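Local coordinates for filamentation induced by cAMP protein Fic (Desulfovibrio alaskensis, PDB 4RGL), which belongs to the largely helical Fic/DOC family and carries a Fic-like C-terminal domain of the helix-turn-helix clan, at residues S172-Y177 with P239-M244; M143-D148 with F179-P184; E96-W101 with Q197-R202; I50-A55 with P212-I217. All coordinates share one frame; numbering follows the deposited sequence.

Interaction 1. Residues S172-Y177 with P239-M244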
loop_
_atom_site.group_PDB
_atom_site.type_symbol
_atom_site.label_atom_id
_atom_site.label_comp_id
_atom_site.label_asym_id
_atom_site.label_seq_id
_atom_site.Cartn_x
_atom_site.Cartn_y
_atom_site.Cartn_z
ATOM N N SER A 172 -11.273 12.994 4.305
ATOM C CA SER A 172 -10.973 11.574 4.542
ATOM C C SER A 172 -10.822 11.291 6.035
ATOM O O SER A 172 -11.281 10.254 6.511
ATOM C CB SER A 172 -9.707 11.158 3.802
ATOM O OG SER A 172 -8.564 11.809 4.329
ATOM N N CYS A 173 -10.202 12.222 6.778
ATOM C CA CYS A 173 -10.023 12.076 8.220
ATOM C C CYS A 173 -11.368 12.185 8.935
ATOM O O CYS A 173 -11.647 11.394 9.841
ATOM C CB CYS A 173 -9.031 13.107 8.748
ATOM S SG CYS A 173 -7.356 12.925 8.094
ATOM N N ILE A 174 -12.201 13.180 8.540
ATOM C CA ILE A 174 -13.518 13.386 9.153
ATOM C C ILE A 174 -14.402 12.145 8.930
ATOM O O ILE A 174 -15.042 11.666 9.876
ATOM C CB ILE A 174 -14.200 14.670 8.598
ATOM C CG1 ILE A 174 -13.311 15.938 8.809
ATOM C CG2 ILE A 174 -15.587 14.856 9.207
ATOM C CD1 ILE A 174 -13.125 16.387 10.300
ATOM N N PHE A 175 -14.417 11.608 7.685
ATOM C CA PHE A 175 -15.208 10.420 7.362
ATOM C C PHE A 175 -14.753 9.222 8.200
ATOM O O PHE A 175 -15.586 8.531 8.780
ATOM C CB PHE A 175 -15.112 10.090 5.866
ATOM C CG PHE A 175 -16.004 8.944 5.437
ATOM C CD1 PHE A 175 -15.580 7.625 5.562
ATOM C CD2 PHE A 175 -17.271 9.183 4.922
ATOM C CE1 PHE A 175 -16.419 6.571 5.205
ATOM C CE2 PHE A 175 -18.102 8.125 4.547
ATOM C CZ PHE A 175 -17.670 6.826 4.689
ATOM N N HIS A 176 -13.421 8.988 8.269
ATOM C CA HIS A 176 -12.831 7.894 9.060
ATOM C C HIS A 176 -13.312 7.969 10.505
ATOM O O HIS A 176 -13.727 6.963 11.068
ATOM C CB HIS A 176 -11.282 7.977 9.005
ATOM C CG HIS A 176 -10.574 6.713 9.418
ATOM N ND1 HIS A 176 -9.493 6.228 8.702
ATOM C CD2 HIS A 176 -10.824 5.872 10.449
ATOM C CE1 HIS A 176 -9.105 5.134 9.334
ATOM N NE2 HIS A 176 -9.888 4.868 10.379
ATOM N N TYR A 177 -13.294 9.176 11.086
ATOM C CA TYR A 177 -13.695 9.417 12.469
ATOM C C TYR A 177 -15.180 9.139 12.666
ATOM O O TYR A 177 -15.558 8.476 13.634
ATOM C CB TYR A 177 -13.365 10.860 12.865
ATOM C CG TYR A 177 -13.913 11.275 14.210
ATOM C CD1 TYR A 177 -13.276 10.902 15.391
ATOM C CD2 TYR A 177 -14.991 12.151 14.303
ATOM C CE1 TYR A 177 -13.735 11.339 16.631
ATOM C CE2 TYR A 177 -15.434 12.628 15.536
ATOM C CZ TYR A 177 -14.810 12.212 16.699
ATOM O OH TYR A 177 -15.270 12.650 17.919
ATOM N N PRO A 239 -8.399 16.556 17.076
ATOM C CA PRO A 239 -7.159 15.847 17.463
ATOM C C PRO A 239 -6.895 14.610 16.593
ATOM O O PRO A 239 -5.733 14.288 16.317
ATOM C CB PRO A 239 -7.415 15.456 18.923
ATOM C CG PRO A 239 -8.900 15.521 19.087
ATOM C CD PRO A 239 -9.357 16.615 18.197
ATOM N N PHE A 240 -7.971 13.919 16.153
ATOM C CA PHE A 240 -7.846 12.756 15.276
ATOM C C PHE A 240 -7.339 13.183 13.890
ATOM O O PHE A 240 -6.484 12.505 13.307
ATOM C CB PHE A 240 -9.197 12.017 15.157
ATOM C CG PHE A 240 -9.186 10.845 14.198
ATOM C CD1 PHE A 240 -8.685 9.608 14.592
ATOM C CD2 PHE A 240 -9.727 10.963 12.922
ATOM C CE1 PHE A 240 -8.681 8.524 13.707
ATOM C CE2 PHE A 240 -9.727 9.876 12.042
ATOM C CZ PHE A 240 -9.211 8.662 12.443
ATOM N N VAL A 241 -7.854 14.323 13.374
ATOM C CA VAL A 241 -7.446 14.859 12.074
ATOM C C VAL A 241 -5.954 15.213 12.112
ATOM O O VAL A 241 -5.215 14.847 11.197
ATOM C CB VAL A 241 -8.315 16.081 11.667
ATOM C CG1 VAL A 241 -7.842 16.677 10.341
ATOM C CG2 VAL A 241 -9.789 15.697 11.589
ATOM N N GLU A 242 -5.495 15.834 13.225
ATOM C CA GLU A 242 -4.076 16.138 13.422
ATOM C C GLU A 242 -3.239 14.864 13.391
ATOM O O GLU A 242 -2.184 14.840 12.757
ATOM C CB GLU A 242 -3.851 16.878 14.757
ATOM C CG GLU A 242 -4.319 18.327 14.765
ATOM C CD GLU A 242 -4.001 19.065 16.057
ATOM O OE1 GLU A 242 -3.518 18.415 17.012
ATOM O OE2 GLU A 242 -4.225 20.295 16.108
ATOM N N PHE A 243 -3.714 13.790 14.080
ATOM C CA PHE A 243 -2.991 12.520 14.138
ATOM C C PHE A 243 -2.887 11.897 12.766
ATOM O O PHE A 243 -1.795 11.491 12.359
ATOM C CB PHE A 243 -3.677 11.537 15.110
ATOM C CG PHE A 243 -2.957 10.206 15.240
ATOM C CD1 PHE A 243 -1.954 10.028 16.190
ATOM C CD2 PHE A 243 -3.257 9.145 14.388
ATOM C CE1 PHE A 243 -1.271 8.809 16.291
ATOM C CE2 PHE A 243 -2.556 7.938 14.475
ATOM C CZ PHE A 243 -1.571 7.776 15.429
HETATM N N MSE A 244 -4.030 11.788 12.047
HETATM C CA MSE A 244 -4.066 11.132 10.748
HETATM C C MSE A 244 -3.259 11.916 9.703
HETATM O O MSE A 244 -2.440 11.316 9.002
HETATM C CB MSE A 244 -5.501 10.944 10.276
HETATM C CG MSE A 244 -5.633 9.904 9.164
HETATM SE SE MSE A 244 -4.874 8.167 9.670
HETATM C CE MSE A 244 -5.901 7.849 11.275
#

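Interaction 2. Residues M143-D148 with F179-P184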
loop_
_atom_site.group_PDB
_atom_site.type_symbol
_atom_site.label_atom_id
_atom_site.label_comp_id
_atom_site.label_asym_id
_atom_site.label_seq_id
_atom_site.Cartn_x
_atom_site.Cartn_y
_atom_site.Cartn_z
HETATM N N MSE A 143 -20.810 -0.047 23.303
HETATM C CA MSE A 143 -21.708 -0.410 22.209
HETATM C C MSE A 143 -21.812 0.708 21.180
HETATM O O MSE A 143 -21.827 1.887 21.544
HETATM C CB MSE A 143 -23.109 -0.761 22.748
HETATM C CG MSE A 143 -23.091 -1.804 23.858
HETATM SE SE MSE A 143 -22.095 -3.414 23.402
HETATM C CE MSE A 143 -23.146 -4.016 21.890
ATOM N N ALA A 144 -21.924 0.334 19.886
ATOM C CA ALA A 144 -22.141 1.292 18.793
ATOM C C ALA A 144 -23.615 1.756 18.765
ATOM O O ALA A 144 -24.448 1.190 19.474
ATOM C CB ALA A 144 -21.761 0.656 17.459
ATOM N N PRO A 145 -23.971 2.779 17.946
ATOM C CA PRO A 145 -25.386 3.213 17.900
ATOM C C PRO A 145 -26.340 2.066 17.489
ATOM O O PRO A 145 -25.936 1.148 16.767
ATOM C CB PRO A 145 -25.377 4.331 16.848
ATOM C CG PRO A 145 -23.968 4.807 16.806
ATOM C CD PRO A 145 -23.119 3.609 17.069
ATOM N N PRO A 146 -27.626 2.102 17.936
ATOM C CA PRO A 146 -28.564 1.036 17.539
ATOM C C PRO A 146 -28.609 0.853 16.020
ATOM O O PRO A 146 -28.435 1.817 15.274
ATOM C CB PRO A 146 -29.905 1.527 18.085
ATOM C CG PRO A 146 -29.554 2.416 19.206
ATOM C CD PRO A 146 -28.278 3.099 18.809
ATOM N N ALA A 147 -28.849 -0.389 15.563
ATOM C CA ALA A 147 -28.835 -0.734 14.136
ATOM C C ALA A 147 -29.854 0.097 13.321
ATOM O O ALA A 147 -29.605 0.380 12.148
ATOM C CB ALA A 147 -29.119 -2.204 13.960
ATOM N N ASP A 148 -30.996 0.485 13.943
ATOM C CA ASP A 148 -32.039 1.241 13.242
ATOM C C ASP A 148 -31.612 2.716 13.003
ATOM O O ASP A 148 -32.204 3.397 12.156
ATOM C CB ASP A 148 -33.380 1.185 14.012
ATOM C CG ASP A 148 -33.305 1.598 15.481
ATOM O OD1 ASP A 148 -32.348 2.317 15.850
ATOM O OD2 ASP A 148 -34.244 1.262 16.241
ATOM N N PHE A 179 -17.206 7.334 10.568
ATOM C CA PHE A 179 -17.449 5.931 10.213
ATOM C C PHE A 179 -17.103 5.002 11.380
ATOM O O PHE A 179 -17.843 4.060 11.648
ATOM C CB PHE A 179 -16.627 5.544 8.963
ATOM C CG PHE A 179 -16.928 4.170 8.417
ATOM C CD1 PHE A 179 -16.274 3.045 8.913
ATOM C CD2 PHE A 179 -17.844 4.000 7.388
ATOM C CE1 PHE A 179 -16.576 1.767 8.426
ATOM C CE2 PHE A 179 -18.123 2.724 6.881
ATOM C CZ PHE A 179 -17.486 1.617 7.406
ATOM N N GLU A 180 -15.977 5.268 12.076
ATOM C CA GLU A 180 -15.539 4.438 13.202
ATOM C C GLU A 180 -16.549 4.528 14.364
ATOM O O GLU A 180 -16.788 3.534 15.050
ATOM C CB GLU A 180 -14.128 4.863 13.671
ATOM C CG GLU A 180 -13.409 3.819 14.531
ATOM C CD GLU A 180 -13.742 3.816 16.020
ATOM O OE1 GLU A 180 -14.448 4.744 16.478
ATOM O OE2 GLU A 180 -13.201 2.948 16.742
ATOM N N PHE A 181 -17.149 5.722 14.572
ATOM C CA PHE A 181 -18.139 5.922 15.627
ATOM C C PHE A 181 -19.424 5.135 15.339
ATOM O O PHE A 181 -20.047 4.610 16.271
ATOM C CB PHE A 181 -18.461 7.418 15.791
ATOM C CG PHE A 181 -19.656 7.703 16.679
ATOM C CD1 PHE A 181 -19.533 7.699 18.063
ATOM C CD2 PHE A 181 -20.909 7.961 16.127
ATOM C CE1 PHE A 181 -20.646 7.935 18.882
ATOM C CE2 PHE A 181 -22.020 8.187 16.946
ATOM C CZ PHE A 181 -21.878 8.185 18.318
ATOM N N ILE A 182 -19.845 5.086 14.067
ATOM C CA ILE A 182 -21.105 4.447 13.706
ATOM C C ILE A 182 -20.951 2.901 13.672
ATOM O O ILE A 182 -21.843 2.199 14.156
ATOM C CB ILE A 182 -21.649 4.992 12.356
ATOM C CG1 ILE A 182 -21.797 6.544 12.406
ATOM C CG2 ILE A 182 -22.995 4.313 11.988
ATOM C CD1 ILE A 182 -22.111 7.228 11.043
ATOM N N HIS A 183 -19.798 2.376 13.135
ATOM C CA HIS A 183 -19.595 0.912 12.989
ATOM C C HIS A 183 -20.795 0.298 12.257
ATOM O O HIS A 183 -21.626 -0.363 12.879
ATOM C CB HIS A 183 -19.394 0.241 14.374
ATOM C CG HIS A 183 -17.970 -0.091 14.695
ATOM N ND1 HIS A 183 -17.032 0.901 14.915
ATOM C CD2 HIS A 183 -17.406 -1.293 14.977
ATOM C CE1 HIS A 183 -15.911 0.272 15.238
ATOM N NE2 HIS A 183 -16.089 -1.049 15.293
ATOM N N PRO A 184 -21.004 0.660 10.965
ATOM C CA PRO A 184 -22.270 0.301 10.305
ATOM C C PRO A 184 -22.397 -1.193 10.005
ATOM O O PRO A 184 -23.502 -1.674 9.809
ATOM C CB PRO A 184 -22.228 1.111 9.007
ATOM C CG PRO A 184 -20.795 1.342 8.754
ATOM C CD PRO A 184 -20.172 1.520 10.100
#

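Interaction 3. Residues E96-W101 with Q197-R202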
loop_
_atom_site.group_PDB
_atom_site.type_symbol
_atom_site.label_atom_id
_atom_site.label_comp_id
_atom_site.label_asym_id
_atom_site.label_seq_id
_atom_site.Cartn_x
_atom_site.Cartn_y
_atom_site.Cartn_z
ATOM N N GLU A 96 -8.137 -3.889 -5.130
ATOM C CA GLU A 96 -7.931 -3.859 -6.581
ATOM C C GLU A 96 -9.196 -3.370 -7.316
ATOM O O GLU A 96 -9.120 -3.026 -8.493
ATOM C CB GLU A 96 -7.510 -5.246 -7.110
ATOM C CG GLU A 96 -6.128 -5.692 -6.643
ATOM C CD GLU A 96 -4.990 -4.744 -6.980
ATOM O OE1 GLU A 96 -4.809 -4.430 -8.180
ATOM O OE2 GLU A 96 -4.229 -4.384 -6.053
ATOM N N ALA A 97 -10.333 -3.282 -6.608
ATOM C CA ALA A 97 -11.600 -2.876 -7.223
ATOM C C ALA A 97 -11.987 -1.411 -6.854
ATOM O O ALA A 97 -13.127 -1.000 -7.092
ATOM C CB ALA A 97 -12.709 -3.828 -6.799
HETATM N N MSE A 98 -11.013 -0.612 -6.353
HETATM C CA MSE A 98 -11.282 0.774 -5.930
HETATM C C MSE A 98 -11.629 1.665 -7.108
HETATM O O MSE A 98 -12.363 2.641 -6.937
HETATM C CB MSE A 98 -10.088 1.360 -5.186
HETATM C CG MSE A 98 -9.812 0.682 -3.861
HETATM SE SE MSE A 98 -8.467 1.613 -2.838
HETATM C CE MSE A 98 -9.421 2.881 -2.265
ATOM N N GLU A 99 -11.078 1.358 -8.307
ATOM C CA GLU A 99 -11.320 2.155 -9.519
ATOM C C GLU A 99 -12.835 2.281 -9.805
ATOM O O GLU A 99 -13.284 3.314 -10.303
ATOM C CB GLU A 99 -10.593 1.522 -10.731
ATOM C CG GLU A 99 -10.622 2.380 -11.999
ATOM C CD GLU A 99 -9.807 3.666 -11.938
ATOM O OE1 GLU A 99 -8.600 3.589 -11.611
ATOM O OE2 GLU A 99 -10.339 4.724 -12.348
ATOM N N ASP A 100 -13.619 1.251 -9.423
ATOM C CA ASP A 100 -15.064 1.198 -9.693
ATOM C C ASP A 100 -15.879 2.121 -8.760
ATOM O O ASP A 100 -17.034 2.434 -9.076
ATOM C CB ASP A 100 -15.587 -0.254 -9.536
ATOM C CG ASP A 100 -14.866 -1.290 -10.389
ATOM O OD1 ASP A 100 -14.288 -0.903 -11.438
ATOM O OD2 ASP A 100 -14.951 -2.498 -10.054
ATOM N N TRP A 101 -15.329 2.465 -7.569
ATOM C CA TRP A 101 -16.137 3.075 -6.520
ATOM C C TRP A 101 -15.938 4.591 -6.378
ATOM O O TRP A 101 -14.817 5.105 -6.469
ATOM C CB TRP A 101 -15.859 2.417 -5.175
ATOM C CG TRP A 101 -15.987 0.928 -5.200
ATOM C CD1 TRP A 101 -16.980 0.199 -5.786
ATOM C CD2 TRP A 101 -15.162 -0.009 -4.504
ATOM N NE1 TRP A 101 -16.759 -1.139 -5.590
ATOM C CE2 TRP A 101 -15.664 -1.296 -4.783
ATOM C CE3 TRP A 101 -14.038 0.115 -3.672
ATOM C CZ2 TRP A 101 -15.070 -2.456 -4.277
ATOM C CZ3 TRP A 101 -13.439 -1.035 -3.186
ATOM C CH2 TRP A 101 -13.961 -2.302 -3.478
ATOM N N GLN A 197 -10.919 5.668 3.578
ATOM C CA GLN A 197 -10.015 6.813 3.658
ATOM C C GLN A 197 -9.067 6.823 2.441
ATOM O O GLN A 197 -8.913 7.858 1.794
ATOM C CB GLN A 197 -9.222 6.806 4.965
ATOM C CG GLN A 197 -8.225 7.962 5.046
ATOM C CD GLN A 197 -7.474 7.984 6.332
ATOM O OE1 GLN A 197 -8.053 8.098 7.413
ATOM N NE2 GLN A 197 -6.154 8.056 6.236
ATOM N N THR A 198 -8.529 5.639 2.071
ATOM C CA THR A 198 -7.693 5.487 0.877
ATOM C C THR A 198 -8.499 5.847 -0.390
ATOM O O THR A 198 -7.949 6.440 -1.321
ATOM C CB THR A 198 -7.137 4.048 0.793
ATOM O OG1 THR A 198 -6.484 3.721 2.021
ATOM C CG2 THR A 198 -6.175 3.865 -0.365
ATOM N N LEU A 199 -9.812 5.518 -0.406
ATOM C CA LEU A 199 -10.657 5.799 -1.567
ATOM C C LEU A 199 -10.882 7.291 -1.715
ATOM O O LEU A 199 -10.702 7.826 -2.807
ATOM C CB LEU A 199 -12.007 5.056 -1.465
ATOM C CG LEU A 199 -12.914 5.150 -2.716
ATOM C CD1 LEU A 199 -12.212 4.588 -3.959
ATOM C CD2 LEU A 199 -14.195 4.444 -2.493
ATOM N N ILE A 200 -11.207 7.986 -0.601
ATOM C CA ILE A 200 -11.405 9.442 -0.614
ATOM C C ILE A 200 -10.104 10.152 -1.095
ATOM O O ILE A 200 -10.180 11.113 -1.867
ATOM C CB ILE A 200 -11.856 9.954 0.786
ATOM C CG1 ILE A 200 -13.199 9.311 1.197
ATOM C CG2 ILE A 200 -11.953 11.490 0.808
ATOM C CD1 ILE A 200 -13.597 9.543 2.639
ATOM N N LEU A 201 -8.917 9.610 -0.711
ATOM C CA LEU A 201 -7.634 10.194 -1.118
ATOM C C LEU A 201 -7.310 9.882 -2.591
ATOM O O LEU A 201 -6.801 10.756 -3.294
ATOM C CB LEU A 201 -6.487 9.711 -0.217
ATOM C CG LEU A 201 -6.524 10.197 1.249
ATOM C CD1 LEU A 201 -5.309 9.723 2.002
ATOM C CD2 LEU A 201 -6.623 11.719 1.330
ATOM N N ARG A 202 -7.609 8.643 -3.069
ATOM C CA ARG A 202 -7.292 8.307 -4.462
ATOM C C ARG A 202 -8.316 8.939 -5.435
ATOM O O ARG A 202 -7.988 9.157 -6.602
ATOM C CB ARG A 202 -7.196 6.793 -4.685
ATOM C CG ARG A 202 -8.503 6.058 -4.634
ATOM C CD ARG A 202 -8.414 4.774 -5.431
ATOM N NE ARG A 202 -8.471 5.029 -6.873
ATOM C CZ ARG A 202 -8.062 4.166 -7.795
ATOM N NH1 ARG A 202 -7.462 3.035 -7.435
ATOM N NH2 ARG A 202 -8.172 4.459 -9.083
#

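Interaction 4. Residues I50-A55 with P212-I217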
loop_
_atom_site.group_PDB
_atom_site.type_symbol
_atom_site.label_atom_id
_atom_site.label_comp_id
_atom_site.label_asym_id
_atom_site.label_seq_id
_atom_site.Cartn_x
_atom_site.Cartn_y
_atom_site.Cartn_z
ATOM N N ILE A 50 0.712 -4.484 -0.737
ATOM C CA ILE A 50 0.881 -5.613 0.181
ATOM C C ILE A 50 1.115 -5.086 1.624
ATOM O O ILE A 50 0.503 -5.596 2.567
ATOM C CB ILE A 50 2.034 -6.551 -0.288
ATOM C CG1 ILE A 50 1.647 -7.276 -1.611
ATOM C CG2 ILE A 50 2.398 -7.562 0.805
ATOM C CD1 ILE A 50 2.770 -8.194 -2.219
ATOM N N ARG A 51 1.944 -4.009 1.774
ATOM C CA ARG A 51 2.193 -3.375 3.078
ATOM C C ARG A 51 0.894 -2.817 3.672
ATOM O O ARG A 51 0.633 -3.008 4.861
ATOM C CB ARG A 51 3.239 -2.255 2.953
ATOM C CG ARG A 51 4.656 -2.759 2.720
ATOM C CD ARG A 51 5.637 -1.615 2.597
ATOM N NE ARG A 51 5.719 -0.839 3.835
ATOM C CZ ARG A 51 6.258 0.372 3.914
ATOM N NH1 ARG A 51 6.717 0.975 2.823
ATOM N NH2 ARG A 51 6.297 1.012 5.075
ATOM N N THR A 52 0.072 -2.133 2.835
ATOM C CA THR A 52 -1.232 -1.599 3.252
ATOM C C THR A 52 -2.144 -2.738 3.780
ATOM O O THR A 52 -2.704 -2.629 4.875
ATOM C CB THR A 52 -1.898 -0.859 2.068
ATOM O OG1 THR A 52 -1.185 0.349 1.816
ATOM C CG2 THR A 52 -3.373 -0.548 2.320
ATOM N N ILE A 53 -2.256 -3.829 3.013
ATOM C CA ILE A 53 -3.116 -4.952 3.361
ATOM C C ILE A 53 -2.616 -5.627 4.646
ATOM O O ILE A 53 -3.389 -5.784 5.592
ATOM C CB ILE A 53 -3.198 -5.959 2.177
ATOM C CG1 ILE A 53 -3.920 -5.309 0.960
ATOM C CG2 ILE A 53 -3.893 -7.254 2.605
ATOM C CD1 ILE A 53 -3.700 -6.005 -0.340
ATOM N N GLN A 54 -1.317 -5.985 4.694
ATOM C CA GLN A 54 -0.745 -6.664 5.850
ATOM C C GLN A 54 -0.947 -5.832 7.124
ATOM O O GLN A 54 -1.426 -6.359 8.120
ATOM C CB GLN A 54 0.748 -6.957 5.625
ATOM C CG GLN A 54 1.389 -7.832 6.717
ATOM C CD GLN A 54 1.674 -7.069 7.984
ATOM O OE1 GLN A 54 2.149 -5.933 7.960
ATOM N NE2 GLN A 54 1.451 -7.702 9.112
ATOM N N ALA A 55 -0.620 -4.527 7.076
ATOM C CA ALA A 55 -0.743 -3.656 8.249
ATOM C C ALA A 55 -2.211 -3.472 8.658
ATOM O O ALA A 55 -2.538 -3.632 9.833
ATOM C CB ALA A 55 -0.104 -2.308 7.974
ATOM N N PRO A 212 1.385 3.575 1.830
ATOM C CA PRO A 212 1.180 2.607 2.925
ATOM C C PRO A 212 1.142 3.289 4.306
ATOM O O PRO A 212 1.891 2.901 5.209
ATOM C CB PRO A 212 2.390 1.652 2.797
ATOM C CG PRO A 212 3.219 2.190 1.632
ATOM C CD PRO A 212 2.778 3.575 1.364
ATOM N N VAL A 213 0.193 4.240 4.497
ATOM C CA VAL A 213 0.039 4.973 5.765
ATOM C C VAL A 213 -0.365 4.000 6.914
ATOM O O VAL A 213 -0.128 4.301 8.088
ATOM C CB VAL A 213 -0.990 6.140 5.625
ATOM C CG1 VAL A 213 -2.371 5.620 5.245
ATOM C CG2 VAL A 213 -1.054 6.980 6.900
ATOM N N GLU A 214 -0.906 2.815 6.556
ATOM C CA GLU A 214 -1.377 1.832 7.528
ATOM C C GLU A 214 -0.209 1.266 8.367
ATOM O O GLU A 214 -0.413 0.903 9.526
ATOM C CB GLU A 214 -2.128 0.696 6.826
ATOM C CG GLU A 214 -3.405 1.146 6.109
ATOM C CD GLU A 214 -3.198 1.859 4.782
ATOM O OE1 GLU A 214 -2.080 1.773 4.227
ATOM O OE2 GLU A 214 -4.185 2.421 4.254
ATOM N N THR A 215 1.030 1.251 7.797
ATOM C CA THR A 215 2.229 0.805 8.536
ATOM C C THR A 215 2.529 1.770 9.699
ATOM O O THR A 215 3.018 1.341 10.741
ATOM C CB THR A 215 3.440 0.688 7.593
ATOM O OG1 THR A 215 3.748 1.980 7.058
ATOM C CG2 THR A 215 3.210 -0.299 6.471
ATOM N N VAL A 216 2.220 3.079 9.517
ATOM C CA VAL A 216 2.412 4.091 10.566
ATOM C C VAL A 216 1.330 3.918 11.648
ATOM O O VAL A 216 1.643 3.919 12.844
ATOM C CB VAL A 216 2.401 5.535 9.978
ATOM C CG1 VAL A 216 2.580 6.577 11.077
ATOM C CG2 VAL A 216 3.469 5.696 8.902
ATOM N N ILE A 217 0.064 3.717 11.220
ATOM C CA ILE A 217 -1.069 3.531 12.135
ATOM C C ILE A 217 -0.877 2.249 12.964
ATOM O O ILE A 217 -1.244 2.219 14.134
ATOM C CB ILE A 217 -2.402 3.494 11.339
ATOM C CG1 ILE A 217 -2.546 4.751 10.452
ATOM C CG2 ILE A 217 -3.607 3.331 12.282
ATOM C CD1 ILE A 217 -3.645 4.638 9.368
#

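Interaction 1. Residues S172-Y177 with P239-M244
F240 lies against C173, H176 and Y177 where two helices of the Fic fold, 168-182 and 238-257, cross inside the protein. The short segments approach to 9.3 Å between axes at 121°, closer to antiparallel than parallel, and every touching residue is buried. Aromatic contacts take up one part of the interface. F240 CG is anti to the backbone N (chi1 176°), and F240 CZ sits over one face of the H176 imidazole, 3.8 Å from H176 CD2. The two rings form an offset edge-to-face pair with planes at 60°. The Y177 and F240 rings are oblique to each other; Y177 CB lies 3.6 Å from F240 CD2. Apolar packing fills the remainder: V241 CG2 reaches I174 CD1 at 3.6 Å and also meets C173 CB, while the sulfur of C173 lies beside CB and CG of the selenomethionine M244. Polar links lead out of the pair. H176 ND1 is hydrogen-bonded to Q197 OE1 of helix 189-202, which ties the imidazole of the aromatic cluster to a third helix, and helix 221-234 reaches F240 through Y224 and L228. At the rim of the F240 ring, in its plane, the carbonyl oxygen C173 O lies 3.3 Å from F240 CE2.

Interaction 2. Residues M143-D148 with F179-P184
F181 meets P145 twice, by ring and by backbone. Its CE2 lies 3.9 Å from P145 CG, the two side chains crossing obliquely, and F181 O faces P145 CD at 3.3 Å. At I182 the carbonyl takes over: I182 O sits near P145 CD and 3.6 Å from A144 CB, whereas the isoleucine side chain packs on L153 and M154 of helix 150-163. R128 NH2 is hydrogen-bonded to both I182 O and P145 O, bridging the two segments. Here helix 168-182 ends and the HPFADGNGR sequence begins, the signature of Fic proteins, whose leading residue is H183. Positive phi (52°) marks H183 as the first residue to leave the helix, and its CB comes 3.9 Å from A144 CB. The imidazole folds back along its own chain: H183 ND1 donates to E180 O at 2.6 Å with an N-H...O angle of 156°, the oxygen lying 6° from the ring plane. An unidentified ligand lies about 4 Å from the H183 side chain.

Interaction 3. Residues E96-W101 with Q197-R202
L199 CD2 meets the W101 indole at its edge, near the ring plane, and packs 3.8 Å from W101 CB. One face of the indole is covered from within its own segment by the carbonyl oxygen A97 O, 3.3 Å above the plane and over the ring centre, with M98 N nearer the rim. The second flat group, the R202 guanidinium, has M98 C and E99 CA over one face, so the guanidinium lies against the backbone at M98 and E99. Its plane stands at 80° to the E99 carboxylate, and the pair meets through one atom on each side: R202 NH2 to E99 OE1, 2.7 Å. This salt bridge includes only a weak hydrogen bond, since the N-H...O angle is 126°, and E99 OE2 stays 3.9 Å from R202 NH2. The selenomethionine M98 packs alongside R202. Bent at its last torsion (chi3 78°), it directs CE to the flank of helix 189-202, where CE lies 3.5 Å from L199 CB and 3.9 Å from T198 CG2; the CD methylene of R202 rests on M98 CB. The loop between helices 82-95 and 106-117 is thus joined to a helix of the Fic domain chiefly by apolar contact. E99 is exposed and R202 partly so, and solvent would be expected to weaken their ion pair, so burial of M98 and L199 probably contributes more to the contact.

Interaction 4. Residues I50-A55 with P212-I217
Helix 42-59, in the N-terminal part of the chain, meets the chain leading into helix 214-219 through R51, T52 and A55. The SLAIEN sequence directly after A55 matches the inhibitory (S/T)xxxE(G/N) motif of Fic proteins, so the contact lies just ahead of that probable motif, which begins on the same helix. T52 OG1 donates to E214 OE1 over 2.9 Å, arriving from above the carboxylate, 43° out of its plane. E214 is bent at chi2 (77°), and its carboxylate carbon CD also lies 3.4 Å from T52 CG2. One turn further along helix 42-59, A55 CB packs 3.6 Å from the carbonyl oxygen E214 O and 3.8 Å from E214 CB. R51 meets P212 and T215: P212 CG sits over one face of the guanidinium, 3.8 Å above the plane and toward its rim, while T215 CG2 touches R51 NE and NH2. T215 itself is fixed by its own segment. Its OG1 donates to P212 O at 2.8 Å with a C=O...O angle of 175°, and T215 N donates to the same oxygen, so two donors from one residue grip P212 O as the chain turns into the helix. Among the neighbours, helix 238-257 offers E254 to R51 as a long, weak ion pair and receives V213 and V216 on L248 and A247, while helix 66-74 packs on I50, I53 and Q54, and helix 82-95 on T52 and I53.

In the fold
Interactions 1, 3 and 4 are mainly buried; interaction 2 is at the surface, its centre about 27 Å from that of the chain. Interactions 1 and 2 share helix 168-182, the first using its middle and the second its end, with centres about 17 Å apart. Q197 joins interaction 1 to interaction 3, and M244 SE packs on I217 CD1, 3.7 Å away, linking interaction 1 to interaction 4. The chemistry differs from contact to contact and does not simply track depth: aromatic and aliphatic packing in 172-177/239-244, carbonyls against alanine and proline in 143-148/179-184, a partly exposed ion pair with apolar packing in 96-101/197-202, and a hydroxyl-carboxylate bond in the buried 50-55/212-217.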